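Local coordinates for protein translation initiation factor eIF2B subunit gamma (Schizosaccharomyces pombe, PDB 5B04) that forms part of the eIF2B complex, which catalyses exchange of GDP for GTP on the gamma subunit of translation initiation factor eIF2, at residues Q40-A45 with I89-E94; D239-V244 with S261-L266; K70-Y75 with L146-I151. The protein carries 3 engineered substitutions. One frame throughout, in Å; residues are numbered along the deposited sequence.

Interaction 1: residues Q40-A45 with I89-E94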
loop_
_atom_site.group_PDB
_atom_site.type_symbol
_atom_site.label_atom_id
_atom_site.label_comp_id
_atom_site.label_asym_id
_atom_site.label_seq_id
_atom_site.Cartn_x
_atom_site.Cartn_y
_atom_site.Cartn_z
ATOM N N GLN E 40 -24.138 -45.438 30.299
ATOM C CA GLN E 40 -23.931 -46.554 31.213
ATOM C C GLN E 40 -23.998 -47.843 30.402
ATOM O O GLN E 40 -24.826 -47.973 29.502
ATOM C CB GLN E 40 -24.957 -46.549 32.347
ATOM C CG GLN E 40 -26.403 -46.512 31.897
ATOM C CD GLN E 40 -27.353 -46.257 33.050
ATOM O OE1 GLN E 40 -28.563 -46.434 32.922
ATOM N NE2 GLN E 40 -26.807 -45.836 34.185
ATOM N N ALA E 41 -23.119 -48.788 30.710
ATOM C CA ALA E 41 -22.931 -49.947 29.845
ATOM C C ALA E 41 -23.631 -51.205 30.347
ATOM O O ALA E 41 -23.718 -51.450 31.550
ATOM C CB ALA E 41 -21.448 -50.218 29.667
ATOM N N VAL E 42 -24.127 -51.999 29.404
ATOM C CA VAL E 42 -24.748 -53.280 29.715
ATOM C C VAL E 42 -24.089 -54.408 28.927
ATOM O O VAL E 42 -24.183 -54.459 27.701
ATOM C CB VAL E 42 -26.255 -53.277 29.406
ATOM C CG1 VAL E 42 -26.826 -54.674 29.574
ATOM C CG2 VAL E 42 -26.982 -52.283 30.298
ATOM N N VAL E 43 -23.419 -55.307 29.639
ATOM C CA VAL E 43 -22.804 -56.469 29.011
ATOM C C VAL E 43 -23.660 -57.707 29.241
ATOM O O VAL E 43 -23.938 -58.072 30.384
ATOM C CB VAL E 43 -21.384 -56.723 29.550
ATOM C CG1 VAL E 43 -20.835 -58.031 29.001
ATOM C CG2 VAL E 43 -20.468 -55.563 29.200
ATOM N N PHE E 44 -24.085 -58.346 28.158
ATOM C CA PHE E 44 -24.887 -59.557 28.267
ATOM C C PHE E 44 -24.015 -60.802 28.149
ATOM O O PHE E 44 -23.321 -61.000 27.152
ATOM C CB PHE E 44 -25.988 -59.580 27.206
ATOM C CG PHE E 44 -26.851 -60.810 27.257
ATOM C CD1 PHE E 44 -27.316 -61.295 28.468
ATOM C CD2 PHE E 44 -27.201 -61.479 26.095
ATOM C CE1 PHE E 44 -28.106 -62.429 28.521
ATOM C CE2 PHE E 44 -27.995 -62.610 26.141
ATOM C CZ PHE E 44 -28.451 -63.084 27.357
ATOM N N ALA E 45 -24.057 -61.636 29.184
ATOM C CA ALA E 45 -23.288 -62.872 29.213
ATOM C C ALA E 45 -24.218 -64.076 29.283
ATOM O O ALA E 45 -24.452 -64.631 30.357
ATOM C CB ALA E 45 -22.329 -62.871 30.390
ATOM N N ILE E 89 -23.228 -52.759 34.087
ATOM C CA ILE E 89 -24.208 -53.775 34.448
ATOM C C ILE E 89 -23.916 -55.071 33.701
ATOM O O ILE E 89 -23.762 -55.069 32.480
ATOM C CB ILE E 89 -25.645 -53.319 34.132
ATOM C CG1 ILE E 89 -25.984 -52.043 34.904
ATOM C CG2 ILE E 89 -26.641 -54.422 34.455
ATOM C CD1 ILE E 89 -27.366 -51.503 34.606
ATOM N N LEU E 90 -23.837 -56.177 34.433
ATOM C CA LEU E 90 -23.544 -57.465 33.820
ATOM C C LEU E 90 -24.724 -58.423 33.939
ATOM O O LEU E 90 -24.980 -58.985 35.005
ATOM C CB LEU E 90 -22.301 -58.088 34.456
ATOM C CG LEU E 90 -21.870 -59.454 33.921
ATOM C CD1 LEU E 90 -21.813 -59.457 32.402
ATOM C CD2 LEU E 90 -20.522 -59.830 34.502
ATOM N N ILE E 91 -25.437 -58.604 32.833
ATOM C CA ILE E 91 -26.543 -59.548 32.776
ATOM C C ILE E 91 -26.018 -60.944 32.455
ATOM O O ILE E 91 -25.154 -61.102 31.592
ATOM C CB ILE E 91 -27.587 -59.141 31.722
ATOM C CG1 ILE E 91 -28.279 -57.837 32.119
ATOM C CG2 ILE E 91 -28.606 -60.244 31.542
ATOM C CD1 ILE E 91 -29.123 -57.240 31.013
ATOM N N CYS E 92 -26.536 -61.950 33.151
ATOM C CA CYS E 92 -26.136 -63.329 32.898
ATOM C C CYS E 92 -27.206 -64.309 33.364
ATOM O O CYS E 92 -28.314 -63.914 33.723
ATOM C CB CYS E 92 -24.810 -63.636 33.598
ATOM S SG CYS E 92 -24.906 -63.687 35.403
ATOM N N MET E 93 -26.862 -65.592 33.348
ATOM C CA MET E 93 -27.764 -66.636 33.815
ATOM C C MET E 93 -27.414 -67.013 35.248
ATOM O O MET E 93 -26.254 -66.912 35.652
ATOM C CB MET E 93 -27.687 -67.859 32.899
ATOM C CG MET E 93 -27.837 -67.525 31.425
ATOM S SD MET E 93 -29.378 -66.659 31.075
ATOM C CE MET E 93 -29.117 -66.157 29.375
ATOM N N GLU E 94 -28.414 -67.439 36.016
ATOM C CA GLU E 94 -28.196 -67.803 37.414
ATOM C C GLU E 94 -27.194 -68.942 37.520
ATOM O O GLU E 94 -26.391 -68.995 38.452
ATOM C CB GLU E 94 -29.499 -68.219 38.085
ATOM C CG GLU E 94 -30.755 -67.740 37.404
ATOM C CD GLU E 94 -31.922 -67.717 38.359
ATOM O OE1 GLU E 94 -31.686 -67.634 39.584
ATOM O OE2 GLU E 94 -33.070 -67.849 37.895
#

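Interaction 2: residues D239-V244 with S261-L266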
loop_
_atom_site.group_PDB
_atom_site.type_symbol
_atom_site.label_atom_id
_atom_site.label_comp_id
_atom_site.label_asym_id
_atom_site.label_seq_id
_atom_site.Cartn_x
_atom_site.Cartn_y
_atom_site.Cartn_z
ATOM N N ASP E 239 -21.917 -58.408 12.555
ATOM C CA ASP E 239 -22.179 -57.558 13.708
ATOM C C ASP E 239 -21.160 -57.803 14.816
ATOM O O ASP E 239 -20.937 -58.941 15.227
ATOM C CB ASP E 239 -23.596 -57.786 14.236
ATOM C CG ASP E 239 -23.903 -56.942 15.456
ATOM O OD1 ASP E 239 -23.461 -55.774 15.500
ATOM O OD2 ASP E 239 -24.582 -57.448 16.374
ATOM N N ALA E 240 -20.546 -56.726 15.294
ATOM C CA ALA E 240 -19.583 -56.813 16.385
ATOM C C ALA E 240 -20.297 -56.744 17.730
ATOM O O ALA E 240 -19.658 -56.681 18.782
ATOM C CB ALA E 240 -18.552 -55.704 16.271
ATOM N N HIS E 241 -21.627 -56.763 17.673
ATOM C CA HIS E 241 -22.499 -56.627 18.838
ATOM C C HIS E 241 -22.108 -55.455 19.732
ATOM O O HIS E 241 -22.255 -55.515 20.953
ATOM C CB HIS E 241 -22.524 -57.916 19.659
ATOM C CG HIS E 241 -23.778 -58.105 20.454
ATOM N ND1 HIS E 241 -23.924 -57.626 21.739
ATOM C CD2 HIS E 241 -24.943 -58.724 20.148
ATOM C CE1 HIS E 241 -25.126 -57.941 22.188
ATOM N NE2 HIS E 241 -25.764 -58.607 21.242
ATOM N N ILE E 242 -21.599 -54.394 19.116
ATOM C CA ILE E 242 -21.394 -53.139 19.820
ATOM C C ILE E 242 -22.556 -52.220 19.500
ATOM O O ILE E 242 -22.777 -51.867 18.342
ATOM C CB ILE E 242 -20.089 -52.441 19.423
ATOM C CG1 ILE E 242 -18.921 -53.422 19.389
ATOM C CG2 ILE E 242 -19.800 -51.279 20.366
ATOM C CD1 ILE E 242 -17.693 -52.824 18.754
ATOM N N PHE E 243 -23.303 -51.837 20.526
ATOM C CA PHE E 243 -24.448 -50.966 20.331
ATOM C C PHE E 243 -24.448 -49.837 21.343
ATOM O O PHE E 243 -23.939 -49.982 22.453
ATOM C CB PHE E 243 -25.751 -51.761 20.432
ATOM C CG PHE E 243 -25.858 -52.872 19.435
ATOM C CD1 PHE E 243 -26.406 -52.646 18.184
ATOM C CD2 PHE E 243 -25.405 -54.140 19.744
ATOM C CE1 PHE E 243 -26.502 -53.665 17.266
ATOM C CE2 PHE E 243 -25.505 -55.159 18.829
ATOM C CZ PHE E 243 -26.039 -54.917 17.584
ATOM N N VAL E 244 -25.011 -48.705 20.944
ATOM C CA VAL E 244 -25.244 -47.602 21.860
ATOM C C VAL E 244 -26.556 -46.933 21.477
ATOM O O VAL E 244 -26.759 -46.541 20.327
ATOM C CB VAL E 244 -24.082 -46.586 21.853
ATOM C CG1 VAL E 244 -23.654 -46.257 20.430
ATOM C CG2 VAL E 244 -24.468 -45.329 22.622
ATOM N N SER E 261 -33.284 -60.169 20.790
ATOM C CA SER E 261 -31.862 -60.413 20.648
ATOM C C SER E 261 -30.998 -59.212 20.363
ATOM O O SER E 261 -29.778 -59.330 20.323
ATOM C CB SER E 261 -31.623 -61.359 19.487
ATOM O OG SER E 261 -31.928 -60.677 18.290
ATOM N N ILE E 262 -31.617 -58.075 20.109
ATOM C CA ILE E 262 -30.876 -56.860 19.819
ATOM C C ILE E 262 -30.409 -56.917 18.385
ATOM O O ILE E 262 -29.945 -55.932 17.860
ATOM C CB ILE E 262 -29.667 -56.665 20.758
ATOM C CG1 ILE E 262 -30.154 -56.350 22.171
ATOM C CG2 ILE E 262 -28.732 -55.573 20.249
ATOM C CD1 ILE E 262 -29.150 -55.656 23.066
ATOM N N ARG E 263 -30.493 -58.081 17.776
ATOM C CA ARG E 263 -30.357 -58.135 16.347
ATOM C C ARG E 263 -31.721 -58.415 15.768
ATOM O O ARG E 263 -31.947 -58.173 14.601
ATOM C CB ARG E 263 -29.351 -59.184 15.913
ATOM C CG ARG E 263 -28.099 -59.240 16.765
ATOM C CD ARG E 263 -27.578 -60.666 16.862
ATOM N NE ARG E 263 -27.847 -61.257 18.171
ATOM C CZ ARG E 263 -27.501 -62.491 18.521
ATOM N NH1 ARG E 263 -26.870 -63.272 17.655
ATOM N NH2 ARG E 263 -27.784 -62.939 19.737
ATOM N N GLY E 264 -32.627 -58.957 16.569
ATOM C CA GLY E 264 -34.026 -58.956 16.205
ATOM C C GLY E 264 -34.503 -57.532 16.409
ATOM O O GLY E 264 -35.219 -56.984 15.603
ATOM N N ASP E 265 -34.081 -56.930 17.508
ATOM C CA ASP E 265 -34.443 -55.550 17.818
ATOM C C ASP E 265 -34.114 -54.522 16.715
ATOM O O ASP E 265 -34.843 -53.617 16.350
ATOM C CB ASP E 265 -34.072 -55.190 19.286
ATOM C CG ASP E 265 -34.529 -53.798 19.719
ATOM O OD1 ASP E 265 -35.746 -53.612 19.766
ATOM O OD2 ASP E 265 -33.695 -52.934 20.040
ATOM N N LEU E 266 -32.889 -54.681 16.262
ATOM C CA LEU E 266 -32.331 -53.708 15.373
ATOM C C LEU E 266 -33.139 -53.331 14.174
ATOM O O LEU E 266 -33.352 -52.173 13.894
ATOM C CB LEU E 266 -30.989 -54.242 14.946
ATOM C CG LEU E 266 -30.141 -53.117 14.398
ATOM C CD1 LEU E 266 -28.690 -53.383 14.727
ATOM C CD2 LEU E 266 -30.352 -52.998 12.909
#

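Interaction 3: residues K70-Y75 with L146-I151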
loop_
_atom_site.group_PDB
_atom_site.type_symbol
_atom_site.label_atom_id
_atom_site.label_comp_id
_atom_site.label_asym_id
_atom_site.label_seq_id
_atom_site.Cartn_x
_atom_site.Cartn_y
_atom_site.Cartn_z
ATOM N N LYS E 70 -6.951 -65.446 29.069
ATOM C CA LYS E 70 -7.789 -64.523 29.819
ATOM C C LYS E 70 -9.241 -64.814 29.474
ATOM O O LYS E 70 -9.570 -65.003 28.303
ATOM C CB LYS E 70 -7.447 -63.066 29.497
ATOM C CG LYS E 70 -6.075 -62.615 29.963
ATOM C CD LYS E 70 -5.820 -61.168 29.570
ATOM C CE LYS E 70 -4.444 -60.705 30.017
ATOM N NZ LYS E 70 -4.153 -59.319 29.560
ATOM N N PRO E 71 -10.111 -64.861 30.493
ATOM C CA PRO E 71 -11.539 -65.136 30.297
ATOM C C PRO E 71 -12.177 -64.212 29.264
ATOM O O PRO E 71 -11.726 -63.082 29.082
ATOM C CB PRO E 71 -12.133 -64.898 31.687
ATOM C CG PRO E 71 -11.010 -65.193 32.616
ATOM C CD PRO E 71 -9.773 -64.702 31.918
ATOM N N MET E 72 -13.212 -64.708 28.593
ATOM C CA MET E 72 -13.878 -63.980 27.518
ATOM C C MET E 72 -14.382 -62.611 27.967
ATOM O O MET E 72 -14.325 -61.639 27.213
ATOM C CB MET E 72 -15.042 -64.812 26.976
ATOM C CG MET E 72 -15.589 -64.344 25.646
ATOM S SD MET E 72 -16.913 -65.417 25.061
ATOM C CE MET E 72 -16.038 -66.968 24.884
ATOM N N LEU E 73 -14.858 -62.543 29.206
ATOM C CA LEU E 73 -15.453 -61.329 29.752
ATOM C C LEU E 73 -14.439 -60.197 29.918
ATOM O O LEU E 73 -14.812 -59.027 29.996
ATOM C CB LEU E 73 -16.112 -61.635 31.099
ATOM C CG LEU E 73 -17.011 -60.563 31.715
ATOM C CD1 LEU E 73 -18.342 -60.490 30.982
ATOM C CD2 LEU E 73 -17.220 -60.831 33.196
ATOM N N HIS E 74 -13.159 -60.553 29.970
ATOM C CA HIS E 74 -12.090 -59.586 30.206
ATOM C C HIS E 74 -12.033 -58.475 29.159
ATOM O O HIS E 74 -11.716 -57.329 29.476
ATOM C CB HIS E 74 -10.739 -60.304 30.262
ATOM C CG HIS E 74 -9.562 -59.391 30.116
ATOM N ND1 HIS E 74 -8.990 -59.103 28.896
ATOM C CD2 HIS E 74 -8.845 -58.704 31.038
ATOM C CE1 HIS E 74 -7.974 -58.276 29.071
ATOM N NE2 HIS E 74 -7.865 -58.019 30.363
ATOM N N TYR E 75 -12.347 -58.817 27.914
ATOM C CA TYR E 75 -12.159 -57.894 26.796
ATOM C C TYR E 75 -13.271 -56.848 26.631
ATOM O O TYR E 75 -12.976 -55.698 26.305
ATOM C CB TYR E 75 -11.978 -58.694 25.504
ATOM C CG TYR E 75 -10.790 -59.619 25.589
ATOM C CD1 TYR E 75 -9.505 -59.151 25.349
ATOM C CD2 TYR E 75 -10.948 -60.950 25.947
ATOM C CE1 TYR E 75 -8.412 -59.987 25.447
ATOM C CE2 TYR E 75 -9.861 -61.795 26.046
ATOM C CZ TYR E 75 -8.598 -61.310 25.795
ATOM O OH TYR E 75 -7.517 -62.155 25.897
ATOM N N LEU E 146 -22.890 -54.277 25.123
ATOM C CA LEU E 146 -21.909 -55.220 24.600
ATOM C C LEU E 146 -22.288 -56.660 24.913
ATOM O O LEU E 146 -23.138 -56.922 25.764
ATOM C CB LEU E 146 -20.521 -54.928 25.172
ATOM C CG LEU E 146 -19.781 -53.690 24.673
ATOM C CD1 LEU E 146 -18.409 -53.614 25.320
ATOM C CD2 LEU E 146 -19.661 -53.717 23.160
ATOM N N SER E 147 -21.651 -57.591 24.212
ATOM C CA SER E 147 -21.755 -59.004 24.543
ATOM C C SER E 147 -20.482 -59.429 25.260
ATOM O O SER E 147 -19.451 -58.770 25.138
ATOM C CB SER E 147 -21.977 -59.849 23.289
ATOM O OG SER E 147 -21.963 -61.231 23.600
ATOM N N CYS E 148 -20.552 -60.526 26.006
ATOM C CA CYS E 148 -19.391 -61.006 26.746
ATOM C C CYS E 148 -18.304 -61.506 25.801
ATOM O O CYS E 148 -17.148 -61.653 26.197
ATOM C CB CYS E 148 -19.794 -62.114 27.721
ATOM S SG CYS E 148 -20.490 -63.588 26.942
ATOM N N ASP E 149 -18.677 -61.757 24.549
ATOM C CA ASP E 149 -17.736 -62.258 23.555
ATOM C C ASP E 149 -17.147 -61.148 22.688
ATOM O O ASP E 149 -16.237 -61.389 21.904
ATOM C CB ASP E 149 -18.410 -63.311 22.667
ATOM C CG ASP E 149 -19.744 -62.847 22.109
ATOM O OD1 ASP E 149 -19.852 -61.674 21.694
ATOM O OD2 ASP E 149 -20.689 -63.663 22.085
ATOM N N SER E 150 -17.663 -59.933 22.831
ATOM C CA SER E 150 -17.202 -58.814 22.013
ATOM C C SER E 150 -15.714 -58.518 22.220
ATOM O O SER E 150 -15.337 -57.818 23.159
ATOM C CB SER E 150 -18.030 -57.565 22.314
ATOM O OG SER E 150 -19.410 -57.807 22.102
ATOM N N ILE E 151 -14.876 -59.061 21.340
ATOM C CA ILE E 151 -13.443 -58.784 21.369
ATOM C C ILE E 151 -13.125 -57.609 20.454
ATOM O O ILE E 151 -13.103 -57.754 19.233
ATOM C CB ILE E 151 -12.604 -60.000 20.929
ATOM C CG1 ILE E 151 -13.151 -61.290 21.543
ATOM C CG2 ILE E 151 -11.139 -59.797 21.294
ATOM C CD1 ILE E 151 -13.085 -61.326 23.053
#

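Interaction 1: residues Q40-A45 with I89-E94
F44 and I91 meet through groups that both stand anti to their own backbone N: CG of F44 (chi1 180°) and CG2 of I91. That torsion sets F44 CG beside its carbonyl carbon, and the ring end leans to the neighbouring strand, with F44 CD1 3.5 Å from I91 CG2. M93 reaches the same ring from two residues past I91: its chain is bent at chi2 (-57°), and its terminal methyl lies at the ring edge, M93 CE being 3.7 Å from F44 CZ. On the same face of the sheet, I91 CD1 packs 3.7 Å from V42 CG1, while V42 and I89 lie side by side and point the same way. The other face carries V43, A45 and L90; there L90 CD1 touches V43 CG1 at 3.8 Å and also approaches A45 CB.

Between these two layers the backbones run parallel, 21° apart. I89 N donates to A41 O and V43 N to I89 O, then I91 N to V43 O and A45 N to I91 O, so I89 and I91 each both give and accept a bond.

V42 and F44 bond through their backbones to strand 142-147 instead, which places strand 39-45 inside the sheet. Helix 128-134 packs on V42, F44 and I91; helix 74-82, the crossover of this beta-alpha-beta unit, covers V43, and helix 97-105 covers L90 and C92.

Interaction 2: residues D239-V244 with S261-L266
An apolar cluster of F243, I262 and L266 fastens the loop 261-266 onto the long strand 230-245 in the nucleotidyltransferase-like domain. I262 supplies the principal touch: its CG2 methyl sits over one face of the F243 ring in a CH-pi contact, 3.7 Å from the ring centroid and 17° off the normal. L266 comes from another direction, its side chain crossing that of F243 at about a right angle, and its CD1 lies at the ring edge, 3.4 Å from F243 CE1. The ring is thus held on a face and on its rim by two aliphatic groups of the same loop. In its own strand F243 also meets H241, whose imidazole has F243 CE2 over one face.

Polar groups gather at the other end of the contact. R263, bent at chi2 and chi3, swings back so that its NE makes a weak bond to S261 O, and H241 CD2 lies 4.3 Å from that NE. D239 meets the arginine through the aliphatic part, D239 OD2 being 4.0 Å from R263 CG.

An alanine in place of F243 would probably leave the I262 methyl and the L266 tip without their aromatic partner and open a gap beneath the loop.

I262 also packs against helix 128-134 and C145 of strand 142-147, whereas L266 touches Y174 of strand 170-176, which pairs with strand 230-245.

Interaction 3: residues K70-Y75 with L146-I151
M72 and D149 lie side by side with their side chains pointing the same way, so the methionine runs alongside the turn instead of meeting it head on. M72 CG is anti to its backbone N (chi1 -165°), and the sulfur beyond it rests on the start of the aspartate, M72 SD being 3.5 Å from D149 CB and 3.6 Å from D149 CA. The chain then bends at chi3. Next along, L73 turns the end of its side chain toward C148, and L73 CD1 lies 3.9 Å from C148 CB. Y75 and I151 approach obliquely at the far end: the single methyl I151 CD1 is 3.6 Å from Y75 CD2 and also close to Y75 CB, wedged near the root of the tyrosine. Over the centre of one face of that ring lies ND1 of H74, the preceding residue.

Each side contains a turn. P71 to H74 form a type I turn leading into helix 74-82, and S147 to S150 form another at the end of strand 142-147. The second is braced from within, since S150 OG accepts from S147 N at 3.1 Å and S147 OG gives a weak bond to D149 OD1.

D149 OD2 has a further partner in K62, a long and weak ion pair, and Y75 OH a weak bond from G68 N. The carboxylate and hydroxyl therefore find their polar partners away from the facing segment, and what joins the two segments is mainly carbon and sulfur packing, with M72 CG also 3.2 Å from the carbonyl C148 O, which is consistent with an attachment governed by shape more than by directed bonds.

In the fold
All three contacts are buried within the nucleotidyltransferase-like domain and reach the same mixed sheet, though only interaction 2 has an exposed participant, R263. Interaction 1 joins two strands through backbone bonds, whereas interactions 2 and 3 attach loops or turns by side-chain packing. Interactions 1 and 3 are directly coupled: strand 39-45 is flanked by strand 142-147, which carries interaction 3, A45 packs on C148 SG, and L90 packs on L73 in the turn before helix 74-82, bringing strands 39-45, 87-92 and 142-147 together with that turn. Strand 142-147 also links interaction 3 to interaction 2, with H241 packed on S147 and I242 on L146. Interactions 1 and 2 come near each other without touching.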